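Long-range contact in BCL2-like 10 (Danio rerio, PDB 6FBX), which restrains apoptosis as a pro-survival member of the Bcl-2 family, taking up the BH3 segment of Bad in a surface groove: residues 37-49 with 89-101. Numbering follows the deposited sequence.
Sequences EAMRYLAKEMEQQ and GRVVSIFTFTGVL
Met39 lies over one face of the Phe95 ring: its CE methyl lies 3.6 Å from the ring centroid and 10° off the normal, a CH-pi contact, while SD stands obliquely over the ring, a Met-aromatic pairing. Bends at chi2 and chi3 fold the thioether back over the ring. A leucine in place of Phe95 has no ring face to offer and would probably leave the Met39 CE methyl without its CH-pi partner and freer to turn. Farther along, Met46 is a knob among Gly89, Val92, Ser93 and Thr96; its CE is 3.6 Å from Val92 CG1, and SD lies against Ser93 CA and CB. Where the helices come closest, Ala43 CA is 4.9 Å from Thr96 CA. Among polar groups, Thr96 OG1 lies 3.0 Å from both Ala43 O across the contact and Val92 O of its own helix. A water donates to Glu47 OE1 and Thr96 O (2.9 Å each), bridging the helices, while Lys44 NZ forms a salt bridge with the same OE1. The segment axes cross at -76°, 8.6 Å apart. Met46 and Leu42 also pack on an aromatic side chain of the bound peptide, consistent with the BH3-binding groove of the all-helical Bcl-2 fold, whose buried central helix is 88-107.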
ATOM      1  N   GLU A  37      -1.155   3.081 -13.916  1.00 26.05           N
ATOM      2  CA  GLU A  37      -1.951   4.283 -14.139  1.00 28.71           C
ATOM      3  C   GLU A  37      -3.144   4.325 -13.193  1.00 25.65           C
ATOM      4  O   GLU A  37      -3.463   5.379 -12.627  1.00 27.25           O
ATOM      5  CB  GLU A  37      -2.419   4.347 -15.594  1.00 35.43           C
ATOM      6  CG  GLU A  37      -3.178   5.619 -15.935  1.00 46.17           C
ATOM      7  CD  GLU A  37      -3.401   5.790 -17.426  1.00 58.62           C
ATOM      8  OE1 GLU A  37      -3.965   6.829 -17.827  1.00 66.08           O
ATOM      9  OE2 GLU A  37      -3.009   4.888 -18.197  1.00 62.51           O
ATOM     10  N   ALA A  38      -3.800   3.182 -12.991  1.00 24.36           N
ATOM     11  CA  ALA A  38      -4.961   3.136 -12.109  1.00 25.15           C
ATOM     12  C   ALA A  38      -4.570   3.377 -10.657  1.00 23.26           C
ATOM     13  O   ALA A  38      -5.236   4.142  -9.948  1.00 24.08           O
ATOM     14  CB  ALA A  38      -5.672   1.793 -12.252  1.00 26.47           C
ATOM     15  N   MET A  39      -3.499   2.733 -10.190  1.00 23.54           N
ATOM     16  CA  MET A  39      -3.105   2.891  -8.792  1.00 22.54           C
ATOM     17  C   MET A  39      -2.644   4.315  -8.509  1.00 22.84           C
ATOM     18  O   MET A  39      -2.967   4.878  -7.457  1.00 23.83           O
ATOM     19  CB  MET A  39      -2.004   1.896  -8.430  1.00 21.97           C
ATOM     20  CG  MET A  39      -1.561   1.978  -6.973  1.00 22.94           C
ATOM     21  SD  MET A  39      -2.887   1.623  -5.807  1.00 22.05           S
ATOM     22  CE  MET A  39      -2.945  -0.164  -5.894  1.00 22.61           C
ATOM     23  N   ARG A  40      -1.879   4.906  -9.428  1.00 23.37           N
ATOM     24  CA  ARG A  40      -1.489   6.305  -9.284  1.00 25.17           C
ATOM     25  C   ARG A  40      -2.706   7.193  -9.058  1.00 27.19           C
ATOM     26  O   ARG A  40      -2.702   8.069  -8.185  1.00 28.04           O
ATOM     27  CB  ARG A  40      -0.733   6.769 -10.527  1.00 26.69           C
ATOM     28  CG  ARG A  40       0.680   6.261 -10.653  1.00 26.28           C
ATOM     29  CD  ARG A  40       1.338   6.946 -11.829  1.00 28.13           C
ATOM     30  NE  ARG A  40       2.655   6.413 -12.141  1.00 27.09           N
ATOM     31  CZ  ARG A  40       3.473   6.951 -13.041  1.00 29.66           C
ATOM     32  NH1 ARG A  40       3.105   8.038 -13.713  1.00 33.42           N
ATOM     33  NH2 ARG A  40       4.656   6.404 -13.271  1.00 30.26           N
ATOM     34  N   TYR A  41      -3.755   6.989  -9.856  1.00 25.81           N
ATOM     35  CA  TYR A  41      -4.949   7.818  -9.740  1.00 26.93           C
ATOM     36  C   TYR A  41      -5.679   7.542  -8.433  1.00 26.15           C
ATOM     37  O   TYR A  41      -6.018   8.470  -7.691  1.00 25.95           O
ATOM     38  CB  TYR A  41      -5.871   7.567 -10.933  1.00 29.59           C
ATOM     39  CG  TYR A  41      -7.171   8.336 -10.869  1.00 34.63           C
ATOM     40  CD1 TYR A  41      -8.287   7.803 -10.237  1.00 38.13           C
ATOM     41  CD2 TYR A  41      -7.281   9.596 -11.438  1.00 38.82           C
ATOM     42  CE1 TYR A  41      -9.475   8.504 -10.172  1.00 43.56           C
ATOM     43  CE2 TYR A  41      -8.466  10.304 -11.379  1.00 44.26           C
ATOM     44  CZ  TYR A  41      -9.560   9.754 -10.745  1.00 47.49           C
ATOM     45  OH  TYR A  41     -10.742  10.456 -10.686  1.00 53.03           O
ATOM     46  N   LEU A  42      -5.923   6.263  -8.133  1.00 23.46           N
ATOM     47  CA  LEU A  42      -6.771   5.907  -7.001  1.00 22.24           C
ATOM     48  C   LEU A  42      -6.089   6.192  -5.670  1.00 23.14           C
ATOM     49  O   LEU A  42      -6.718   6.730  -4.752  1.00 24.34           O
ATOM     50  CB  LEU A  42      -7.160   4.431  -7.095  1.00 21.84           C
ATOM     51  CG  LEU A  42      -8.131   4.125  -8.236  1.00 24.35           C
ATOM     52  CD1 LEU A  42      -8.185   2.628  -8.519  1.00 25.17           C
ATOM     53  CD2 LEU A  42      -9.513   4.650  -7.899  1.00 28.27           C
ATOM     54  N   ALA A  43      -4.810   5.833  -5.544  1.00 21.84           N
ATOM     55  CA  ALA A  43      -4.108   6.061  -4.286  1.00 20.48           C
ATOM     56  C   ALA A  43      -3.920   7.546  -4.009  1.00 22.15           C
ATOM     57  O   ALA A  43      -3.955   7.964  -2.846  1.00 22.68           O
ATOM     58  CB  ALA A  43      -2.759   5.342  -4.298  1.00 20.37           C
ATOM     59  N   LYS A  44      -3.728   8.360  -5.054  1.00 22.80           N
ATOM     60  CA  LYS A  44      -3.645   9.803  -4.846  1.00 24.96           C
ATOM     61  C   LYS A  44      -5.011  10.402  -4.556  1.00 25.02           C
ATOM     62  O   LYS A  44      -5.111  11.385  -3.813  1.00 27.94           O
ATOM     63  CB  LYS A  44      -3.016  10.481  -6.060  1.00 27.35           C
ATOM     64  CG  LYS A  44      -1.507  10.369  -6.116  1.00 30.12           C
ATOM     65  CD  LYS A  44      -0.859  11.149  -4.983  1.00 35.31           C
ATOM     66  CE  LYS A  44       0.647  11.028  -5.010  1.00 41.00           C
ATOM     67  NZ  LYS A  44       1.259  11.716  -3.845  1.00 45.54           N
ATOM     68  N   GLU A  45      -6.069   9.835  -5.138  1.00 25.57           N
ATOM     69  CA  GLU A  45      -7.418  10.248  -4.774  1.00 28.61           C
ATOM     70  C   GLU A  45      -7.664  10.019  -3.289  1.00 26.66           C
ATOM     71  O   GLU A  45      -8.155  10.909  -2.585  1.00 27.06           O
ATOM     72  CB  GLU A  45      -8.443   9.494  -5.622  1.00 37.03           C
ATOM     73  CG  GLU A  45      -9.881   9.911  -5.366  1.00 52.82           C
ATOM     74  CD  GLU A  45     -10.873   9.121  -6.196  1.00 70.01           C
ATOM     75  OE1 GLU A  45     -10.441   8.208  -6.930  1.00 76.05           O
ATOM     76  OE2 GLU A  45     -12.085   9.412  -6.114  1.00 78.38           O
ATOM     77  N   MET A  46      -7.309   8.834  -2.785  1.00 24.81           N
ATOM     78  CA  MET A  46      -7.518   8.569  -1.366  1.00 24.84           C
ATOM     79  C   MET A  46      -6.667   9.494  -0.507  1.00 24.50           C
ATOM     80  O   MET A  46      -7.124   9.971   0.537  1.00 25.10           O
ATOM     81  CB  MET A  46      -7.221   7.109  -1.033  1.00 25.99           C
ATOM     82  CG  MET A  46      -7.755   6.719   0.346  1.00 32.82           C
ATOM     83  SD  MET A  46      -7.314   5.058   0.865  1.00 41.31           S
ATOM     84  CE  MET A  46      -8.455   4.068  -0.090  1.00 41.23           C
ATOM     85  N   GLU A  47      -5.433   9.780  -0.933  1.00 22.55           N
ATOM     86  CA  GLU A  47      -4.611  10.714  -0.167  1.00 23.26           C
ATOM     87  C   GLU A  47      -5.249  12.095  -0.136  1.00 25.05           C
ATOM     88  O   GLU A  47      -5.351  12.721   0.925  1.00 25.83           O
ATOM     89  CB  GLU A  47      -3.196  10.818  -0.736  1.00 25.19           C
ATOM     90  CG  GLU A  47      -2.279  11.585   0.215  1.00 30.33           C
ATOM     91  CD  GLU A  47      -0.884  11.812  -0.323  1.00 38.09           C
ATOM     92  OE1 GLU A  47      -0.488  11.135  -1.293  1.00 41.04           O
ATOM     93  OE2 GLU A  47      -0.176  12.673   0.244  1.00 42.20           O
ATOM     94  N   GLN A  48      -5.673  12.594  -1.301  1.00 27.56           N
ATOM     95  CA  GLN A  48      -6.280  13.918  -1.365  1.00 33.93           C
ATOM     96  C   GLN A  48      -7.517  14.006  -0.482  1.00 30.65           C
ATOM     97  O   GLN A  48      -7.814  15.074   0.067  1.00 33.89           O
ATOM     98  CB  GLN A  48      -6.639  14.261  -2.812  1.00 53.14           C
ATOM     99  CG  GLN A  48      -7.327  15.608  -2.982  1.00 82.68           C
ATOM    100  CD  GLN A  48      -7.701  15.892  -4.422  1.00118.05           C
ATOM    101  OE1 GLN A  48      -6.838  15.968  -5.297  1.00132.65           O
ATOM    102  NE2 GLN A  48      -8.995  16.042  -4.677  1.00133.82           N
ATOM    103  N   GLN A  49      -8.248  12.902  -0.337  1.00 27.85           N
ATOM    104  CA  GLN A  49      -9.449  12.891   0.484  1.00 29.85           C
ATOM    105  C   GLN A  49      -9.148  12.843   1.977  1.00 26.86           C
ATOM    106  O   GLN A  49     -10.021  13.192   2.776  1.00 27.18           O
ATOM    107  CB  GLN A  49     -10.329  11.703   0.088  1.00 35.08           C
ATOM    108  CG  GLN A  49     -10.950  11.862  -1.294  1.00 43.78           C
ATOM    109  CD  GLN A  49     -11.778  10.665  -1.720  1.00 52.12           C
ATOM    110  OE1 GLN A  49     -12.012   9.744  -0.938  1.00 54.63           O
ATOM    111  NE2 GLN A  49     -12.223  10.674  -2.972  1.00 57.16           N
ATOM    112  N   GLY A  89     -10.335  -1.530  -1.808  1.00 24.58           N
ATOM    113  CA  GLY A  89     -10.194  -0.263  -1.108  1.00 23.77           C
ATOM    114  C   GLY A  89      -9.132  -0.313  -0.027  1.00 24.00           C
ATOM    115  O   GLY A  89      -8.369   0.638   0.156  1.00 23.48           O
ATOM    116  N   ARG A  90      -9.061  -1.427   0.702  1.00 22.59           N
ATOM    117  CA  ARG A  90      -8.027  -1.567   1.723  1.00 24.05           C
ATOM    118  C   ARG A  90      -6.647  -1.685   1.091  1.00 22.69           C
ATOM    119  O   ARG A  90      -5.659  -1.177   1.638  1.00 20.96           O
ATOM    120  CB  ARG A  90      -8.336  -2.777   2.603  1.00 26.05           C
ATOM    121  CG  ARG A  90      -9.586  -2.585   3.438  1.00 29.87           C
ATOM    122  CD  ARG A  90      -9.938  -3.813   4.240  1.00 33.80           C
ATOM    123  NE  ARG A  90     -11.101  -3.576   5.090  1.00 39.38           N
ATOM    124  CZ  ARG A  90     -11.575  -4.450   5.973  1.00 43.66           C
ATOM    125  NH1 ARG A  90     -12.639  -4.140   6.701  1.00 46.06           N
ATOM    126  NH2 ARG A  90     -10.986  -5.630   6.133  1.00 46.37           N
ATOM    127  N   VAL A  91      -6.562  -2.344  -0.065  1.00 19.71           N
ATOM    128  CA  VAL A  91      -5.306  -2.404  -0.808  1.00 19.79           C
ATOM    129  C   VAL A  91      -4.853  -1.001  -1.196  1.00 20.87           C
ATOM    130  O   VAL A  91      -3.677  -0.649  -1.058  1.00 19.76           O
ATOM    131  CB  VAL A  91      -5.459  -3.312  -2.043  1.00 20.99           C
ATOM    132  CG1 VAL A  91      -4.230  -3.218  -2.945  1.00 20.83           C
ATOM    133  CG2 VAL A  91      -5.696  -4.751  -1.610  1.00 24.17           C
ATOM    134  N   VAL A  92      -5.773  -0.187  -1.710  1.00 18.51           N
ATOM    135  CA  VAL A  92      -5.416   1.176  -2.090  1.00 18.51           C
ATOM    136  C   VAL A  92      -4.860   1.932  -0.891  1.00 17.90           C
ATOM    137  O   VAL A  92      -3.852   2.640  -1.000  1.00 21.39           O
ATOM    138  CB  VAL A  92      -6.628   1.897  -2.708  1.00 20.50           C
ATOM    139  CG1 VAL A  92      -6.337   3.388  -2.892  1.00 22.52           C
ATOM    140  CG2 VAL A  92      -6.990   1.274  -4.048  1.00 21.79           C
ATOM    141  N   SER A  93      -5.496   1.790   0.274  1.00 23.17           N
ATOM    142  CA  SER A  93      -5.024   2.506   1.455  0.63 22.03           C
ATOM    143  C   SER A  93      -3.614   2.085   1.836  1.00 21.31           C
ATOM    144  O   SER A  93      -2.832   2.913   2.317  1.00 20.92           O
ATOM    145  CB  SER A  93      -5.981   2.295   2.628  0.63 23.46           C
ATOM    146  OG  SER A  93      -5.770   1.053   3.271  0.63 23.55           O
ATOM    147  N   ILE A  94      -3.267   0.811   1.629  1.00 20.56           N
ATOM    148  CA  ILE A  94      -1.904   0.360   1.907  1.00 20.70           C
ATOM    149  C   ILE A  94      -0.919   1.101   1.010  1.00 21.60           C
ATOM    150  O   ILE A  94       0.123   1.589   1.469  1.00 19.98           O
ATOM    151  CB  ILE A  94      -1.796  -1.168   1.735  1.00 21.95           C
ATOM    152  CG1 ILE A  94      -2.571  -1.870   2.855  1.00 20.99           C
ATOM    153  CG2 ILE A  94      -0.328  -1.606   1.714  1.00 21.76           C
ATOM    154  CD1 ILE A  94      -2.651  -3.386   2.726  1.00 22.00           C
ATOM    155  N   PHE A  95      -1.244   1.209  -0.285  1.00 19.37           N
ATOM    156  CA  PHE A  95      -0.390   1.948  -1.210  1.00 19.71           C
ATOM    157  C   PHE A  95      -0.334   3.426  -0.846  1.00 19.75           C
ATOM    158  O   PHE A  95       0.747   4.026  -0.831  1.00 20.80           O
ATOM    159  CB  PHE A  95      -0.887   1.763  -2.650  1.00 19.68           C
ATOM    160  CG  PHE A  95      -0.397   0.501  -3.303  1.00 20.92           C
ATOM    161  CD1 PHE A  95       0.526   0.553  -4.335  1.00 21.63           C
ATOM    162  CD2 PHE A  95      -0.849  -0.734  -2.882  1.00 19.37           C
ATOM    163  CE1 PHE A  95       0.982  -0.601  -4.937  1.00 23.37           C
ATOM    164  CE2 PHE A  95      -0.395  -1.897  -3.482  1.00 20.74           C
ATOM    165  CZ  PHE A  95       0.522  -1.829  -4.508  1.00 21.21           C
ATOM    166  N   THR A  96      -1.487   4.034  -0.543  1.00 18.47           N
ATOM    167  CA  THR A  96      -1.503   5.444  -0.166  1.00 21.13           C
ATOM    168  C   THR A  96      -0.621   5.689   1.050  1.00 20.81           C
ATOM    169  O   THR A  96       0.219   6.596   1.055  1.00 21.93           O
ATOM    170  CB  THR A  96      -2.930   5.902   0.129  1.00 21.89           C
ATOM    171  OG1 THR A  96      -3.768   5.644  -1.004  1.00 23.39           O
ATOM    172  CG2 THR A  96      -2.955   7.392   0.453  1.00 25.22           C
ATOM    173  N   PHE A  97      -0.812   4.889   2.098  1.00 20.40           N
ATOM    174  CA  PHE A  97      -0.039   5.067   3.321  1.00 19.79           C
ATOM    175  C   PHE A  97       1.451   4.893   3.061  1.00 22.07           C
ATOM    176  O   PHE A  97       2.270   5.675   3.555  1.00 25.36           O
ATOM    177  CB  PHE A  97      -0.523   4.078   4.379  1.00 20.56           C
ATOM    178  CG  PHE A  97       0.187   4.201   5.690  1.00 22.70           C
ATOM    179  CD1 PHE A  97       0.217   5.406   6.361  1.00 24.29           C
ATOM    180  CD2 PHE A  97       0.809   3.105   6.262  1.00 24.61           C
ATOM    181  CE1 PHE A  97       0.871   5.525   7.572  1.00 25.43           C
ATOM    182  CE2 PHE A  97       1.463   3.217   7.476  1.00 25.88           C
ATOM    183  CZ  PHE A  97       1.490   4.428   8.130  1.00 26.29           C
ATOM    184  N   THR A  98       1.824   3.876   2.283  1.00 19.92           N
ATOM    185  CA  THR A  98       3.240   3.626   2.033  1.00 23.10           C
ATOM    186  C   THR A  98       3.854   4.735   1.188  1.00 24.17           C
ATOM    187  O   THR A  98       5.022   5.093   1.374  1.00 24.02           O
ATOM    188  CB  THR A  98       3.417   2.266   1.359  1.00 23.53           C
ATOM    189  OG1 THR A  98       2.844   1.250   2.191  1.00 23.10           O
ATOM    190  CG2 THR A  98       4.889   1.956   1.144  1.00 25.07           C
ATOM    191  N   GLY A  99       3.080   5.294   0.258  1.00 22.05           N
ATOM    192  CA  GLY A  99       3.560   6.430  -0.511  1.00 22.71           C
ATOM    193  C   GLY A  99       3.853   7.640   0.354  1.00 24.29           C
ATOM    194  O   GLY A  99       4.854   8.332   0.152  1.00 23.28           O
ATOM    195  N   VAL A 100       2.977   7.925   1.321  1.00 23.45           N
ATOM    196  CA  VAL A 100       3.226   9.034   2.238  1.00 23.27           C
ATOM    197  C   VAL A 100       4.412   8.712   3.135  1.00 23.56           C
ATOM    198  O   VAL A 100       5.261   9.572   3.402  1.00 24.99           O
ATOM    199  CB  VAL A 100       1.960   9.341   3.061  1.00 23.39           C
ATOM    200  CG1 VAL A 100       2.233  10.441   4.081  1.00 25.30           C
ATOM    201  CG2 VAL A 100       0.816   9.745   2.146  1.00 23.58           C
ATOM    202  N   LEU A 101       4.482   7.473   3.618  1.00 22.21           N
ATOM    203  CA  LEU A 101       5.613   7.027   4.422  1.00 25.42           C
ATOM    204  C   LEU A 101       6.923   7.238   3.674  1.00 25.26           C
ATOM    205  O   LEU A 101       7.882   7.800   4.215  1.00 26.21           O
ATOM    206  CB  LEU A 101       5.411   5.552   4.769  1.00 30.92           C
ATOM    207  CG  LEU A 101       5.942   4.918   6.046  1.00 40.23           C
ATOM    208  CD1 LEU A 101       5.847   5.839   7.248  1.00 44.81           C
ATOM    209  CD2 LEU A 101       5.149   3.642   6.281  1.00 43.08           C
TER
HETATM  210  O   HOH W   1       0.163   8.338  -1.275  1.00 22.87           O